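Long-range contact in SJCHGC06286 protein (Schistosoma japonicum, PDB 3QBR), which binds the BH3 segment of Bak through its Bcl-2-like helical bundle, here lacking the C-terminal part of the protein, and probably regulates apoptosis: residues P56-I61 / W170-I174. Residue numbers count along the deposited sequence, not the author numbering.
Sequences PNGQEI and WSGLI
The N-terminal part of helix 58-79 packs against the short last helix of the construct, 172-176, with the I61 and I174 CA atoms closest, 5.6 Å apart. N57 is left-handed (phi/psi 73/8), which asparagine tolerates well; N57 O accepts the hydrogen bond of I61 N (2.9 Å). W170 opens the second segment in a 3-10 turn, its CB 3.8 Å from I61 CD1; the broad, flat indole turns elsewhere, laying its ring nearly parallel to that of F17 and reaching helices 17-31 and 119-137. S171 (chi1 m) is small and polar, suiting the partly exposed edge: its OG accepts a hydrogen bond from N57 ND2 at 3.0 Å. In this Bcl-2-like all-helical bundle the contact joins segments 109 residues apart in the chain. L173, branched and apolar as its buried place favours, directs its CA-to-CB bond toward segment 56-61, CD1 3.9 Å from I61 CG2, and also meets W119. I174 (mt) extends CD1 to E60 CB (3.3 Å), the aliphatic base of an exposed glutamate, and to CG1 of I61 (3.9 Å), likewise mt.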
ATOM      1  N   PRO A  56      18.103  -2.052   1.720  1.00 55.45           N
ATOM      2  CA  PRO A  56      18.815  -3.171   2.349  1.00 60.90           C
ATOM      3  C   PRO A  56      17.865  -4.313   2.698  1.00 60.01           C
ATOM      4  O   PRO A  56      16.860  -4.090   3.367  1.00 60.53           O
ATOM      5  CB  PRO A  56      19.413  -2.552   3.616  1.00 53.39           C
ATOM      6  CG  PRO A  56      19.382  -1.073   3.381  1.00 47.41           C
ATOM      7  CD  PRO A  56      18.245  -0.789   2.467  1.00 44.89           C
ATOM      8  N   ASN A  57      18.183  -5.523   2.247  1.00 53.34           N
ATOM      9  CA  ASN A  57      17.318  -6.670   2.485  1.00 49.44           C
ATOM     10  C   ASN A  57      16.082  -6.612   1.628  1.00 50.53           C
ATOM     11  O   ASN A  57      15.172  -7.417   1.791  1.00 56.83           O
ATOM     12  CB  ASN A  57      16.929  -6.731   3.944  1.00 51.10           C
ATOM     13  CG  ASN A  57      18.130  -6.803   4.839  1.00 61.85           C
ATOM     14  OD1 ASN A  57      19.203  -7.220   4.402  1.00 59.36           O
ATOM     15  ND2 ASN A  57      17.972  -6.391   6.099  1.00 66.63           N
ATOM     16  N   GLY A  58      16.069  -5.646   0.711  1.00 49.14           N
ATOM     17  CA  GLY A  58      14.956  -5.429  -0.191  1.00 43.19           C
ATOM     18  C   GLY A  58      14.231  -6.693  -0.619  1.00 40.80           C
ATOM     19  O   GLY A  58      13.003  -6.750  -0.587  1.00 40.03           O
ATOM     20  N   GLN A  59      14.977  -7.713  -1.025  1.00 40.07           N
ATOM     21  CA  GLN A  59      14.332  -8.912  -1.547  1.00 50.78           C
ATOM     22  C   GLN A  59      13.602  -9.661  -0.447  1.00 48.75           C
ATOM     23  O   GLN A  59      12.450 -10.070  -0.620  1.00 50.76           O
ATOM     24  CB  GLN A  59      15.333  -9.829  -2.255  1.00 53.59           C
ATOM     25  CG  GLN A  59      15.571  -9.460  -3.708  1.00 71.96           C
ATOM     26  CD  GLN A  59      16.293 -10.557  -4.481  1.00 93.23           C
ATOM     27  OE1 GLN A  59      16.945 -11.427  -3.890  1.00 95.01           O
ATOM     28  NE2 GLN A  59      16.179 -10.523  -5.810  1.00101.13           N
ATOM     29  N   GLU A  60      14.284  -9.850   0.677  1.00 44.74           N
ATOM     30  CA  GLU A  60      13.667 -10.431   1.862  1.00 49.49           C
ATOM     31  C   GLU A  60      12.384  -9.679   2.296  1.00 47.36           C
ATOM     32  O   GLU A  60      11.366 -10.295   2.614  1.00 49.04           O
ATOM     33  CB  GLU A  60      14.683 -10.491   3.003  1.00 57.38           C
ATOM     34  CG  GLU A  60      15.524 -11.719   2.955  1.00 67.73           C
ATOM     35  CD  GLU A  60      14.693 -12.941   2.598  1.00 92.40           C
ATOM     36  OE1 GLU A  60      13.705 -13.227   3.318  1.00 98.15           O
ATOM     37  OE2 GLU A  60      15.015 -13.612   1.588  1.00100.19           O
ATOM     38  N   ILE A  61      12.436  -8.354   2.259  1.00 43.89           N
ATOM     39  CA  ILE A  61      11.313  -7.535   2.660  1.00 45.17           C
ATOM     40  C   ILE A  61      10.117  -7.701   1.722  1.00 44.12           C
ATOM     41  O   ILE A  61       8.984  -7.785   2.180  1.00 51.45           O
ATOM     42  CB  ILE A  61      11.717  -6.050   2.758  1.00 40.94           C
ATOM     43  CG1 ILE A  61      12.743  -5.842   3.880  1.00 42.23           C
ATOM     44  CG2 ILE A  61      10.485  -5.183   2.956  1.00 32.20           C
ATOM     45  CD1 ILE A  61      13.244  -4.382   3.975  1.00 44.59           C
ATOM     46  N   TRP A 170      12.429  -1.033   7.942  1.00 49.46           N
ATOM     47  CA  TRP A 170      11.558  -1.791   7.048  1.00 38.30           C
ATOM     48  C   TRP A 170      11.814  -3.278   7.143  1.00 44.68           C
ATOM     49  O   TRP A 170      10.941  -4.068   6.829  1.00 44.20           O
ATOM     50  CB  TRP A 170      11.746  -1.317   5.615  1.00 31.20           C
ATOM     51  CG  TRP A 170      10.946  -0.107   5.299  1.00 41.32           C
ATOM     52  CD1 TRP A 170      11.409   1.095   4.826  1.00 44.09           C
ATOM     53  CD2 TRP A 170       9.518   0.027   5.415  1.00 35.23           C
ATOM     54  NE1 TRP A 170      10.354   1.959   4.626  1.00 46.70           N
ATOM     55  CE2 TRP A 170       9.185   1.332   4.990  1.00 46.22           C
ATOM     56  CE3 TRP A 170       8.492  -0.842   5.816  1.00 34.59           C
ATOM     57  CZ2 TRP A 170       7.857   1.804   4.976  1.00 46.76           C
ATOM     58  CZ3 TRP A 170       7.188  -0.391   5.790  1.00 39.63           C
ATOM     59  CH2 TRP A 170       6.877   0.931   5.382  1.00 43.84           C
ATOM     60  N   SER A 171      13.011  -3.654   7.582  1.00 53.52           N
ATOM     61  CA  SER A 171      13.355  -5.071   7.726  1.00 50.11           C
ATOM     62  C   SER A 171      12.603  -5.742   8.853  1.00 50.74           C
ATOM     63  O   SER A 171      12.637  -6.954   8.961  1.00 54.31           O
ATOM     64  CB  SER A 171      14.852  -5.254   7.964  1.00 45.31           C
ATOM     65  OG  SER A 171      15.596  -4.753   6.882  1.00 53.30           O
ATOM     66  N   GLY A 172      11.951  -4.953   9.705  1.00 54.91           N
ATOM     67  CA  GLY A 172      11.076  -5.490  10.733  1.00 54.72           C
ATOM     68  C   GLY A 172      10.153  -6.538  10.142  1.00 56.20           C
ATOM     69  O   GLY A 172       9.912  -7.604  10.733  1.00 59.38           O
ATOM     70  N   LEU A 173       9.662  -6.236   8.946  1.00 42.66           N
ATOM     71  CA  LEU A 173       8.728  -7.111   8.248  1.00 51.70           C
ATOM     72  C   LEU A 173       9.252  -8.559   8.127  1.00 51.12           C
ATOM     73  O   LEU A 173       8.495  -9.531   8.239  1.00 48.12           O
ATOM     74  CB  LEU A 173       8.392  -6.512   6.871  1.00 41.96           C
ATOM     75  CG  LEU A 173       7.577  -5.220   6.915  1.00 49.38           C
ATOM     76  CD1 LEU A 173       7.738  -4.453   5.620  1.00 49.38           C
ATOM     77  CD2 LEU A 173       6.086  -5.496   7.238  1.00 46.96           C
ATOM     78  N   ILE A 174      10.549  -8.694   7.892  1.00 44.70           N
ATOM     79  CA  ILE A 174      11.123 -10.007   7.680  1.00 53.01           C
ATOM     80  C   ILE A 174      10.825 -10.884   8.896  1.00 61.43           C
ATOM     81  O   ILE A 174      10.153 -11.914   8.794  1.00 64.02           O
ATOM     82  CB  ILE A 174      12.625  -9.911   7.417  1.00 50.82           C
ATOM     83  CG1 ILE A 174      12.868  -9.122   6.124  1.00 47.92           C
ATOM     84  CG2 ILE A 174      13.227 -11.301   7.342  1.00 39.91           C
ATOM     85  CD1 ILE A 174      14.316  -8.823   5.847  1.00 54.87           C
TER